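Local structure of exoribonuclease II, mitochondrial (Candida glabrata, 6F3H) at residues E407-I412 and S698-G703; A429-L434 and P704-H709; F611-N616 and T691-V696. The protein probably degrades mitochondrial RNA from the 3' end as a magnesium-dependent exoribonuclease of the RNB family. The protein carries 1 engineered substitution. All coordinates share one frame; numbering follows the deposited sequence.

Interaction 1: residues E407-I412 and S698-G703. Engineered in segment 407-412: Asn409 (natural residue Asp). With MG (magnesium ion), chain E; nucleotides of chain C.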
loop_
_atom_site.group_PDB
_atom_site.type_symbol
_atom_site.label_atom_id
_atom_site.label_comp_id
_atom_site.label_asym_id
_atom_site.label_seq_id
_atom_site.Cartn_x
_atom_site.Cartn_y
_atom_site.Cartn_z
ATOM N N GLU A 407 -18.920 0.006 2.136
ATOM C CA GLU A 407 -18.941 0.006 3.584
ATOM C C GLU A 407 -19.158 1.429 4.050
ATOM O O GLU A 407 -18.435 2.343 3.638
ATOM C CB GLU A 407 -17.636 -0.531 4.177
ATOM C CG GLU A 407 -17.319 -1.979 3.854
ATOM C CD GLU A 407 -16.043 -2.144 3.044
ATOM O OE1 GLU A 407 -15.268 -3.080 3.350
ATOM O OE2 GLU A 407 -15.804 -1.326 2.123
ATOM N N ILE A 408 -20.145 1.607 4.909
ATOM C CA ILE A 408 -20.432 2.892 5.525
ATOM C C ILE A 408 -19.886 2.815 6.941
ATOM O O ILE A 408 -20.490 2.160 7.792
ATOM C CB ILE A 408 -21.935 3.197 5.514
ATOM C CG1 ILE A 408 -22.571 2.644 4.241
ATOM C CG2 ILE A 408 -22.192 4.687 5.604
ATOM C CD1 ILE A 408 -21.975 3.208 2.951
ATOM N N ASN A 409 -18.764 3.508 7.200
ATOM C CA ASN A 409 -18.052 3.433 8.467
ATOM C C ASN A 409 -18.339 4.618 9.378
ATOM O O ASN A 409 -18.071 4.539 10.581
ATOM C CB ASN A 409 -16.513 3.424 8.242
ATOM C CG ASN A 409 -15.955 2.100 7.724
ATOM O OD1 ASN A 409 -15.776 1.143 8.480
ATOM N ND2 ASN A 409 -15.606 2.071 6.450
ATOM N N ASP A 410 -18.925 5.688 8.845
ATOM C CA ASP A 410 -18.928 7.008 9.466
ATOM C C ASP A 410 -20.282 7.707 9.392
ATOM O O ASP A 410 -20.970 7.642 8.373
ATOM C CB ASP A 410 -17.899 7.876 8.736
ATOM C CG ASP A 410 -18.201 8.003 7.224
ATOM O OD1 ASP A 410 -18.813 7.070 6.658
ATOM O OD2 ASP A 410 -17.760 8.962 6.556
ATOM N N GLY A 411 -20.629 8.429 10.453
ATOM C CA GLY A 411 -21.731 9.378 10.413
ATOM C C GLY A 411 -21.416 10.569 11.295
ATOM O O GLY A 411 -20.636 10.468 12.240
ATOM N N ILE A 412 -22.042 11.703 10.990
ATOM C CA ILE A 412 -21.847 12.939 11.744
ATOM C C ILE A 412 -23.169 13.444 12.306
ATOM O O ILE A 412 -24.200 13.432 11.619
ATOM C CB ILE A 412 -21.221 14.037 10.867
ATOM C CG1 ILE A 412 -20.146 13.446 9.976
ATOM C CG2 ILE A 412 -20.657 15.139 11.714
ATOM C CD1 ILE A 412 -19.561 14.459 9.057
ATOM N N SER A 698 -12.473 4.064 10.169
ATOM C CA SER A 698 -12.790 3.065 9.145
ATOM C C SER A 698 -12.456 1.660 9.607
ATOM O O SER A 698 -11.649 0.966 8.998
ATOM C CB SER A 698 -12.035 3.384 7.865
ATOM O OG SER A 698 -11.975 4.766 7.712
ATOM N N PRO A 699 -13.108 1.181 10.656
ATOM C CA PRO A 699 -12.779 -0.148 11.179
ATOM C C PRO A 699 -13.199 -1.317 10.286
ATOM O O PRO A 699 -12.830 -2.448 10.609
ATOM C CB PRO A 699 -13.515 -0.181 12.522
ATOM C CG PRO A 699 -14.656 0.748 12.347
ATOM C CD PRO A 699 -14.187 1.825 11.420
HETATM N N MSE A 700 -13.951 -1.118 9.203
HETATM C CA MSE A 700 -14.380 -2.272 8.383
HETATM C C MSE A 700 -13.549 -2.470 7.154
HETATM O O MSE A 700 -13.807 -3.368 6.357
HETATM C CB MSE A 700 -15.798 -2.126 7.889
HETATM C CG MSE A 700 -16.879 -2.158 8.921
HETATM SE SE MSE A 700 -18.551 -1.478 8.129
HETATM C CE MSE A 700 -19.248 -3.098 7.312
ATOM N N ARG A 701 -12.605 -1.573 6.962
ATOM C CA ARG A 701 -11.834 -1.548 5.739
ATOM C C ARG A 701 -10.375 -1.234 5.998
ATOM O O ARG A 701 -9.597 -1.225 5.047
ATOM C CB ARG A 701 -12.430 -0.529 4.759
ATOM C CG ARG A 701 -12.286 0.910 5.196
ATOM C CD ARG A 701 -12.778 1.855 4.112
ATOM N NE ARG A 701 -12.717 3.255 4.524
ATOM C CZ ARG A 701 -11.670 4.051 4.339
ATOM N NH1 ARG A 701 -10.586 3.592 3.745
ATOM N NH2 ARG A 701 -11.697 5.307 4.750
ATOM N N ARG A 702 -9.990 -0.983 7.247
ATOM C CA ARG A 702 -8.606 -0.822 7.671
ATOM C C ARG A 702 -8.406 -1.601 8.959
ATOM O O ARG A 702 -9.060 -1.315 9.962
ATOM C CB ARG A 702 -8.251 0.641 7.902
ATOM C CG ARG A 702 -8.317 1.513 6.707
ATOM C CD ARG A 702 -7.518 2.755 6.990
ATOM N NE ARG A 702 -8.225 3.586 7.947
ATOM C CZ ARG A 702 -8.587 4.840 7.725
ATOM N NH1 ARG A 702 -8.285 5.422 6.572
ATOM N NH2 ARG A 702 -9.222 5.520 8.673
ATOM N N GLY A 703 -7.469 -2.559 8.939
ATOM C CA GLY A 703 -7.068 -3.321 10.098
ATOM C C GLY A 703 -6.538 -2.503 11.260
ATOM O O GLY A 703 -6.857 -2.819 12.412
HETATM MG MG MG E . -18.965 7.507 4.440
ATOM P P C C 6 -15.890 5.140 4.465
ATOM O OP1 C C 6 -17.130 4.699 5.117
ATOM O OP2 C C 6 -14.584 5.002 5.129
ATOM O "O5'" C C 6 -15.901 4.380 3.084
ATOM C "C5'" C C 6 -16.972 4.596 2.179
ATOM C "C4'" C C 6 -16.692 4.007 0.816
ATOM O "O4'" C C 6 -15.669 4.762 0.115
ATOM C "C3'" C C 6 -16.155 2.595 0.774
ATOM O "O3'" C C 6 -17.128 1.609 1.044
ATOM C "C2'" C C 6 -15.642 2.529 -0.641
ATOM O "O2'" C C 6 -16.751 2.511 -1.510
ATOM C "C1'" C C 6 -14.994 3.905 -0.775
ATOM N N1 C C 6 -13.537 3.866 -0.468
ATOM C C2 C C 6 -12.651 3.496 -1.510
ATOM O O2 C C 6 -13.097 3.251 -2.631
ATOM N N3 C C 6 -11.316 3.405 -1.347
ATOM C C4 C C 6 -10.829 3.666 -0.154
ATOM N N4 C C 6 -9.500 3.575 -0.039
ATOM C C5 C C 6 -11.684 4.044 0.936
ATOM C C6 C C 6 -13.009 4.124 0.754
ATOM P P A C 5 -11.655 8.453 6.269
ATOM O OP1 A C 5 -12.234 8.082 7.579
ATOM O OP2 A C 5 -10.411 7.772 5.808
ATOM O "O5'" A C 5 -12.770 8.170 5.185
ATOM C "C5'" A C 5 -14.037 8.777 5.325
ATOM C "C4'" A C 5 -14.836 8.731 4.054
ATOM O "O4'" A C 5 -14.171 9.498 3.022
ATOM C "C3'" A C 5 -15.036 7.362 3.430
ATOM O "O3'" A C 5 -16.095 6.653 4.032
ATOM C "C2'" A C 5 -15.310 7.713 1.982
ATOM O "O2'" A C 5 -16.637 8.198 1.836
ATOM C "C1'" A C 5 -14.340 8.869 1.780
ATOM N N9 A C 5 -13.040 8.349 1.388
ATOM C C8 A C 5 -11.952 8.036 2.165
ATOM N N7 A C 5 -10.948 7.537 1.489
ATOM C C5 A C 5 -11.446 7.515 0.199
ATOM C C6 A C 5 -10.880 7.108 -1.008
ATOM N N6 A C 5 -9.637 6.617 -1.106
ATOM N N1 A C 5 -11.660 7.228 -2.111
ATOM C C2 A C 5 -12.907 7.722 -2.001
ATOM N N3 A C 5 -13.558 8.148 -0.921
ATOM C C4 A C 5 -12.741 8.003 0.131
HETATM O O HOH W 1 -18.516 9.275 5.169
HETATM O O HOH W 2 -19.917 7.134 6.132
#
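The catalytic pocket of the RNB domain is built here from the chain leading into strand 410-416 and the loop before helix 703-716, with the last two nucleotides of the RNA held between them. Asn409, an engineered residue replacing the natural Asp, joins the two segments. Its CG lies anti to the carbonyl carbon (chi1 -75°) and chi2 of -78° turns the amide, so that OD1 faces the loop and accepts Met700 N at 3.0 Å in the carbonyl plane, while ND2 gives a weak bond to OP1 of C6 of chain C. Asn409 N donates to OP1 of C6 at 2.9 Å. OP2 of C6 belongs to Arg701, whose chain runs straight from CG to NE and delivers NE at 2.6 Å and NH2 at 2.9 Å from that oxygen; NH2 also bonds OP2 of A5 of chain C weakly, tying Arg701 to both phosphates. Ser698 CB lies over one face of this guanidinium and C5 of the cytosine over the other. Arg702 NH1 reaches OP2 of A5. At the far end of C6, O3' accepts the N-H of Glu407 (N to O3' 2.6 Å) and donates to Glu407 O. The Glu407 chain bends at chi2; OE1 bonds Thr460, and OE2 comes within 3.4 Å of O3' of C6. Asp410 OD1 binds magnesium at 2.3 Å, together with Asp401 and waters. In this engineered form the ion lies near the C6 phosphate without binding OP1; its charge and that of Arg701 would probably offset the phosphate charge, while recognition of O3' fits a nuclease working from the RNA 3' end.

Interaction 2: residues A429-L434 and P704-H709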
loop_
_atom_site.group_PDB
_atom_site.type_symbol
_atom_site.label_atom_id
_atom_site.label_comp_id
_atom_site.label_asym_id
_atom_site.label_seq_id
_atom_site.Cartn_x
_atom_site.Cartn_y
_atom_site.Cartn_z
ATOM N N ALA A 429 -19.166 2.893 12.688
ATOM C CA ALA A 429 -19.711 1.550 12.775
ATOM C C ALA A 429 -18.890 0.740 13.771
ATOM O O ALA A 429 -17.708 1.028 13.997
ATOM C CB ALA A 429 -19.709 0.888 11.406
ATOM N N ASP A 430 -19.475 -0.282 14.376
ATOM C CA ASP A 430 -18.778 -1.031 15.414
ATOM C C ASP A 430 -18.646 -2.480 14.984
ATOM O O ASP A 430 -19.322 -3.375 15.509
ATOM C CB ASP A 430 -19.471 -0.932 16.767
ATOM C CG ASP A 430 -18.801 -1.786 17.792
ATOM O OD1 ASP A 430 -17.551 -1.735 17.850
ATOM O OD2 ASP A 430 -19.508 -2.511 18.519
ATOM N N PRO A 431 -17.768 -2.750 14.034
ATOM C CA PRO A 431 -17.557 -4.137 13.659
ATOM C C PRO A 431 -16.831 -4.903 14.748
ATOM O O PRO A 431 -17.010 -6.121 14.861
ATOM C CB PRO A 431 -16.762 -4.025 12.357
ATOM C CG PRO A 431 -16.013 -2.756 12.503
ATOM C CD PRO A 431 -16.818 -1.842 13.380
ATOM N N ALA A 432 -16.047 -4.219 15.586
ATOM C CA ALA A 432 -15.377 -4.910 16.681
ATOM C C ALA A 432 -16.372 -5.671 17.555
ATOM O O ALA A 432 -16.017 -6.686 18.162
ATOM C CB ALA A 432 -14.570 -3.909 17.508
ATOM N N GLY A 433 -17.624 -5.211 17.617
ATOM C CA GLY A 433 -18.599 -5.842 18.488
ATOM C C GLY A 433 -19.017 -7.244 18.089
ATOM O O GLY A 433 -19.425 -8.027 18.945
ATOM N N LEU A 434 -18.923 -7.592 16.808
ATOM C CA LEU A 434 -19.488 -8.874 16.378
ATOM C C LEU A 434 -18.637 -10.076 16.771
ATOM O O LEU A 434 -19.005 -11.214 16.440
ATOM C CB LEU A 434 -19.753 -8.866 14.868
ATOM C CG LEU A 434 -20.621 -7.685 14.408
ATOM C CD1 LEU A 434 -19.767 -6.619 13.872
ATOM C CD2 LEU A 434 -21.639 -8.033 13.342
ATOM N N PRO A 704 -5.716 -1.478 11.014
ATOM C CA PRO A 704 -5.340 -0.597 12.134
ATOM C C PRO A 704 -6.544 -0.042 12.875
ATOM O O PRO A 704 -6.589 -0.103 14.109
ATOM C CB PRO A 704 -4.547 0.515 11.459
ATOM C CG PRO A 704 -4.226 0.046 10.141
ATOM C CD PRO A 704 -5.070 -1.095 9.763
ATOM N N ASP A 705 -7.532 0.497 12.154
ATOM C CA ASP A 705 -8.714 0.999 12.835
ATOM C C ASP A 705 -9.400 -0.131 13.571
ATOM O O ASP A 705 -9.737 -0.004 14.747
ATOM C CB ASP A 705 -9.677 1.667 11.853
ATOM C CG ASP A 705 -9.005 2.708 11.030
ATOM O OD1 ASP A 705 -7.881 2.443 10.600
ATOM O OD2 ASP A 705 -9.583 3.782 10.804
ATOM N N LEU A 706 -9.544 -1.272 12.915
ATOM C CA LEU A 706 -10.258 -2.385 13.520
ATOM C C LEU A 706 -9.616 -2.819 14.826
ATOM O O LEU A 706 -10.309 -3.227 15.758
ATOM C CB LEU A 706 -10.318 -3.545 12.544
ATOM C CG LEU A 706 -11.019 -4.751 13.144
ATOM C CD1 LEU A 706 -12.484 -4.428 13.389
ATOM C CD2 LEU A 706 -10.922 -5.939 12.226
ATOM N N ILE A 707 -8.295 -2.755 14.911
ATOM C CA ILE A 707 -7.613 -3.149 16.143
ATOM C C ILE A 707 -7.762 -2.092 17.224
ATOM O O ILE A 707 -7.950 -2.412 18.405
ATOM C CB ILE A 707 -6.140 -3.430 15.843
ATOM C CG1 ILE A 707 -6.012 -4.868 15.376
ATOM C CG2 ILE A 707 -5.282 -3.117 17.036
ATOM C CD1 ILE A 707 -4.605 -5.319 15.270
ATOM N N ASN A 708 -7.653 -0.818 16.842
ATOM C CA ASN A 708 -7.918 0.273 17.770
ATOM C C ASN A 708 -9.305 0.138 18.409
ATOM O O ASN A 708 -9.485 0.496 19.577
ATOM C CB ASN A 708 -7.779 1.610 17.029
ATOM C CG ASN A 708 -6.338 1.887 16.564
ATOM O OD1 ASN A 708 -5.391 1.398 17.151
ATOM N ND2 ASN A 708 -6.187 2.661 15.497
ATOM N N HIS A 709 -10.284 -0.417 17.676
ATOM C CA HIS A 709 -11.628 -0.586 18.227
ATOM C C HIS A 709 -11.681 -1.662 19.300
ATOM O O HIS A 709 -12.328 -1.467 20.338
ATOM C CB HIS A 709 -12.621 -0.929 17.130
ATOM C CG HIS A 709 -13.162 0.270 16.426
ATOM N ND1 HIS A 709 -12.442 1.439 16.304
ATOM C CD2 HIS A 709 -14.334 0.476 15.781
ATOM C CE1 HIS A 709 -13.152 2.319 15.622
ATOM N NE2 HIS A 709 -14.304 1.759 15.293
#
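One turn of helix 703-716 presses Leu706 and His709 against the loop that leaves strand 421-429. The close part is apolar and centred on Ala432, whose CB points at the helix and meets His709 CB at 3.6 Å. Beside it, Leu706 has CG anti to the backbone N (chi1 178°), which carries CD1 to within 4.0 Å of Pro431 CG; the proline ring and the leucine chain lie alongside, pointing opposite ways, and the same methyl also borders Ala432 N. Toward the strand end the fit loosens. The imidazole of His709 passes Pro431 obliquely, His709 CD2 to Pro431 CD 4.2 Å, and turns an edge to the Ala429 carbonyl, with NE2 3.7 Å from that oxygen. Asp430 OD1 stands 4.4 Å from His709 CD2 and instead hydrogen-bonds His713, farther along the same helix. No hydrogen bond crosses between the segments. The loop is instead stiffened from within by successive i to i+3 bonds, Gly433 N to Asp430 O and Leu434 N to Pro431 O, the bonds of the short 3-10 turn 432-434. Pro699 touches both Pro431 and His709, while Ile491 of strand 488-499 packs on His709 and Asp430. The arrangement is helix-on-loop packing inside the RNB domain, joining the end of strand 421-429, next to the outermost strand of the sheet, to the helix that follows the RNA-binding loop.

Interaction 3: residues F611-N616 and T691-V696. With nucleotides of chain C.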
loop_
_atom_site.group_PDB
_atom_site.type_symbol
_atom_site.label_atom_id
_atom_site.label_comp_id
_atom_site.label_asym_id
_atom_site.label_seq_id
_atom_site.Cartn_x
_atom_site.Cartn_y
_atom_site.Cartn_z
ATOM N N PHE A 611 -13.440 16.403 9.663
ATOM C CA PHE A 611 -13.881 15.817 10.910
ATOM C C PHE A 611 -13.179 14.502 11.202
ATOM O O PHE A 611 -12.823 14.236 12.351
ATOM C CB PHE A 611 -15.396 15.687 10.850
ATOM C CG PHE A 611 -16.100 17.006 11.042
ATOM C CD1 PHE A 611 -16.144 17.614 12.292
ATOM C CD2 PHE A 611 -16.614 17.693 9.962
ATOM C CE1 PHE A 611 -16.751 18.840 12.466
ATOM C CE2 PHE A 611 -17.217 18.929 10.131
ATOM C CZ PHE A 611 -17.292 19.501 11.382
HETATM N N MSE A 612 -12.919 13.701 10.181
HETATM C CA MSE A 612 -12.250 12.421 10.367
HETATM C C MSE A 612 -10.859 12.606 10.816
HETATM O O MSE A 612 -10.413 11.958 11.753
HETATM C CB MSE A 612 -12.263 11.650 9.082
HETATM C CG MSE A 612 -13.630 11.663 8.474
HETATM SE SE MSE A 612 -14.946 10.740 9.589
HETATM C CE MSE A 612 -14.950 9.084 8.581
ATOM N N ILE A 613 -10.179 13.504 10.108
ATOM C CA ILE A 613 -8.873 13.979 10.552
ATOM C C ILE A 613 -8.911 14.329 12.027
ATOM O O ILE A 613 -8.053 13.912 12.818
ATOM C CB ILE A 613 -8.445 15.189 9.712
ATOM C CG1 ILE A 613 -8.472 14.829 8.231
ATOM C CG2 ILE A 613 -7.134 15.756 10.221
ATOM C CD1 ILE A 613 -7.950 15.908 7.365
ATOM N N LEU A 614 -9.918 15.093 12.423
ATOM C CA LEU A 614 -9.936 15.549 13.795
ATOM C C LEU A 614 -10.191 14.394 14.741
ATOM O O LEU A 614 -9.466 14.217 15.720
ATOM C CB LEU A 614 -10.995 16.611 13.961
ATOM C CG LEU A 614 -11.091 16.912 15.453
ATOM C CD1 LEU A 614 -9.763 17.478 15.977
ATOM C CD2 LEU A 614 -12.253 17.837 15.719
ATOM N N THR A 615 -11.185 13.572 14.427
ATOM C CA THR A 615 -11.474 12.384 15.217
ATOM C C THR A 615 -10.243 11.534 15.406
ATOM O O THR A 615 -9.978 11.027 16.499
ATOM C CB THR A 615 -12.504 11.543 14.489
ATOM O OG1 THR A 615 -13.606 12.367 14.113
ATOM C CG2 THR A 615 -12.954 10.398 15.354
ATOM N N ASN A 616 -9.509 11.316 14.321
ATOM C CA ASN A 616 -8.347 10.462 14.398
ATOM C C ASN A 616 -7.249 11.127 15.208
ATOM O O ASN A 616 -6.554 10.454 15.975
ATOM C CB ASN A 616 -7.892 10.113 12.995
ATOM C CG ASN A 616 -8.826 9.147 12.330
ATOM O OD1 ASN A 616 -9.359 8.252 12.976
ATOM N ND2 ASN A 616 -9.034 9.316 11.034
ATOM N N THR A 691 1.272 16.456 15.297
ATOM C CA THR A 691 0.873 15.599 16.390
ATOM C C THR A 691 0.593 14.189 15.882
ATOM O O THR A 691 0.468 13.943 14.676
ATOM C CB THR A 691 -0.315 16.211 17.137
ATOM O OG1 THR A 691 -0.446 15.550 18.399
ATOM C CG2 THR A 691 -1.626 16.130 16.327
ATOM N N ALA A 692 0.524 13.258 16.834
ATOM C CA ALA A 692 0.188 11.875 16.542
ATOM C C ALA A 692 -1.174 11.767 15.848
ATOM O O ALA A 692 -1.994 12.680 15.895
ATOM C CB ALA A 692 0.180 11.055 17.831
ATOM N N TYR A 693 -1.403 10.624 15.195
ATOM C CA TYR A 693 -2.600 10.386 14.383
ATOM C C TYR A 693 -2.934 8.908 14.452
ATOM O O TYR A 693 -2.095 8.080 14.097
ATOM C CB TYR A 693 -2.353 10.809 12.941
ATOM C CG TYR A 693 -3.560 10.825 12.042
ATOM C CD1 TYR A 693 -4.435 11.902 12.057
ATOM C CD2 TYR A 693 -3.783 9.813 11.115
ATOM C CE1 TYR A 693 -5.529 11.947 11.222
ATOM C CE2 TYR A 693 -4.874 9.853 10.264
ATOM C CZ TYR A 693 -5.746 10.927 10.323
ATOM O OH TYR A 693 -6.841 10.989 9.487
ATOM N N LEU A 694 -4.135 8.569 14.902
ATOM C CA LEU A 694 -4.515 7.177 15.109
ATOM C C LEU A 694 -5.873 6.955 14.472
ATOM O O LEU A 694 -6.859 7.555 14.902
ATOM C CB LEU A 694 -4.547 6.847 16.603
ATOM C CG LEU A 694 -4.881 5.413 17.015
ATOM C CD1 LEU A 694 -3.856 4.921 18.001
ATOM C CD2 LEU A 694 -6.261 5.298 17.637
ATOM N N THR A 695 -5.934 6.093 13.461
ATOM C CA THR A 695 -7.107 6.019 12.601
ATOM C C THR A 695 -8.122 5.056 13.195
ATOM O O THR A 695 -7.807 3.894 13.449
ATOM C CB THR A 695 -6.739 5.585 11.178
ATOM O OG1 THR A 695 -6.211 4.257 11.202
ATOM C CG2 THR A 695 -5.719 6.519 10.578
ATOM N N VAL A 696 -9.346 5.548 13.391
ATOM C CA VAL A 696 -10.430 4.793 14.011
ATOM C C VAL A 696 -11.706 4.899 13.183
ATOM O O VAL A 696 -12.693 4.202 13.437
ATOM C CB VAL A 696 -10.675 5.310 15.425
ATOM C CG1 VAL A 696 -9.626 4.787 16.362
ATOM C CG2 VAL A 696 -10.626 6.801 15.382
ATOM P P U C 4 -6.687 10.084 5.994
ATOM O OP1 U C 4 -6.886 9.607 7.376
ATOM O OP2 U C 4 -6.149 9.172 4.968
ATOM O "O5'" U C 4 -8.105 10.528 5.497
ATOM C "C5'" U C 4 -8.744 11.608 6.127
ATOM C "C4'" U C 4 -10.028 11.863 5.438
ATOM O "O4'" U C 4 -9.759 12.460 4.146
ATOM C "C3'" U C 4 -10.799 10.614 5.093
ATOM O "O3'" U C 4 -11.475 10.043 6.192
ATOM C "C2'" U C 4 -11.690 11.094 3.962
ATOM O "O2'" U C 4 -12.769 11.865 4.463
ATOM C "C1'" U C 4 -10.732 12.028 3.217
ATOM N N1 U C 4 -10.059 11.328 2.098
ATOM C C2 U C 4 -10.717 11.366 0.887
ATOM O O2 U C 4 -11.769 11.954 0.724
ATOM N N3 U C 4 -10.096 10.707 -0.134
ATOM C C4 U C 4 -8.908 10.020 -0.052
ATOM O O4 U C 4 -8.483 9.478 -1.077
ATOM C C5 U C 4 -8.283 10.013 1.242
ATOM C C6 U C 4 -8.866 10.652 2.251
ATOM P P A C 5 -11.655 8.453 6.269
ATOM O OP1 A C 5 -12.234 8.082 7.579
ATOM O OP2 A C 5 -10.411 7.772 5.808
ATOM O "O5'" A C 5 -12.770 8.170 5.185
ATOM C "C5'" A C 5 -14.037 8.777 5.325
ATOM C "C4'" A C 5 -14.836 8.731 4.054
ATOM O "O4'" A C 5 -14.171 9.498 3.022
ATOM C "C3'" A C 5 -15.036 7.362 3.430
ATOM O "O3'" A C 5 -16.095 6.653 4.032
ATOM C "C2'" A C 5 -15.310 7.713 1.982
ATOM O "O2'" A C 5 -16.637 8.198 1.836
ATOM C "C1'" A C 5 -14.340 8.869 1.780
ATOM N N9 A C 5 -13.040 8.349 1.388
ATOM C C8 A C 5 -11.952 8.036 2.165
ATOM N N7 A C 5 -10.948 7.537 1.489
ATOM C C5 A C 5 -11.446 7.515 0.199
ATOM C C6 A C 5 -10.880 7.108 -1.008
ATOM N N6 A C 5 -9.637 6.617 -1.106
ATOM N N1 A C 5 -11.660 7.228 -2.111
ATOM C C2 A C 5 -12.907 7.722 -2.001
ATOM N N3 A C 5 -13.558 8.148 -0.921
ATOM C C4 A C 5 -12.741 8.003 0.131
ATOM P P A C 3 -1.385 10.121 4.239
ATOM O OP1 A C 3 -1.254 9.474 5.571
ATOM O OP2 A C 3 -1.502 9.288 3.042
ATOM O "O5'" A C 3 -2.631 11.113 4.220
ATOM C "C5'" A C 3 -2.821 12.063 5.254
ATOM C "C4'" A C 3 -4.106 12.837 5.081
ATOM O "O4'" A C 3 -4.004 13.711 3.926
ATOM C "C3'" A C 3 -5.359 12.009 4.824
ATOM O "O3'" A C 3 -5.921 11.485 6.010
ATOM C "C2'" A C 3 -6.257 12.985 4.081
ATOM O "O2'" A C 3 -6.869 13.903 4.958
ATOM C "C1'" A C 3 -5.231 13.740 3.241
ATOM N N9 A C 3 -5.025 13.012 2.002
ATOM C C8 A C 3 -4.121 12.025 1.740
ATOM N N7 A C 3 -4.230 11.552 0.535
ATOM C C5 A C 3 -5.280 12.273 0.021
ATOM C C6 A C 3 -5.882 12.240 -1.217
ATOM N N6 A C 3 -5.484 11.418 -2.184
ATOM N N1 A C 3 -6.914 13.095 -1.404
ATOM C C2 A C 3 -7.294 13.921 -0.408
ATOM N N3 A C 3 -6.797 14.042 0.813
ATOM C C4 A C 3 -5.796 13.169 0.925
#
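The RNA channel of the RNB domain is lined here by helix 603-625 and the extended loop that passes beside it, with Asn616 as the joint. Its CG is anti to the carbonyl carbon (chi1 -72°), which sends the amide between Tyr693 and Val696. OD1 accepts Val696 N at 2.7 Å, the donor standing above the carbonyl plane, and ND2 gives Tyr693 OH a bond of 3.2 Å lying close to the amide plane. The Asn616 backbone O takes Leu694 N at 3.2 Å, so one residue bonds three loop residues, Tyr693, Leu694 and Val696. Its CB also makes a CH-pi contact over one face of the Tyr693 ring, 3.8 Å from the centroid, with amide and ring planes 74° apart. The helix-to-loop link leaves Tyr693 OH beside the RNA backbone, where it donates to OP1 of U4 of chain C at 2.5 Å. Asn616 is thus a second-shell residue whose N-H probably positions the hydroxyl. Along the same helix face Met612, a selenomethionine, places CB 3.4 Å from O3' of U4, and Ile613 CD1 approaches O2' of A3 of chain C at 3.3 Å.

Overall arrangement
All three contacts are buried within the RNB domain, and none is a surface contact. Interactions 1 and 3 meet the RNA, at its 3' end and farther upstream respectively. Interaction 3 has three hydrogen bonds between its segments, interaction 1 one, with most of its polar bonds going to the RNA; interaction 2 stands off the RNA, its nearest atom about 6 Å from it, and is mainly apolar. The loop 691-703 and helix 703-716 supply the second segment of each in turn. Asp705 of interaction 2 ties them together, bonding Thr695 of interaction 3 and the Ser698 N and Arg702 side chain of interaction 1. Asn409 and Ala429 pair through their backbones, while Met612 packs on Asp410.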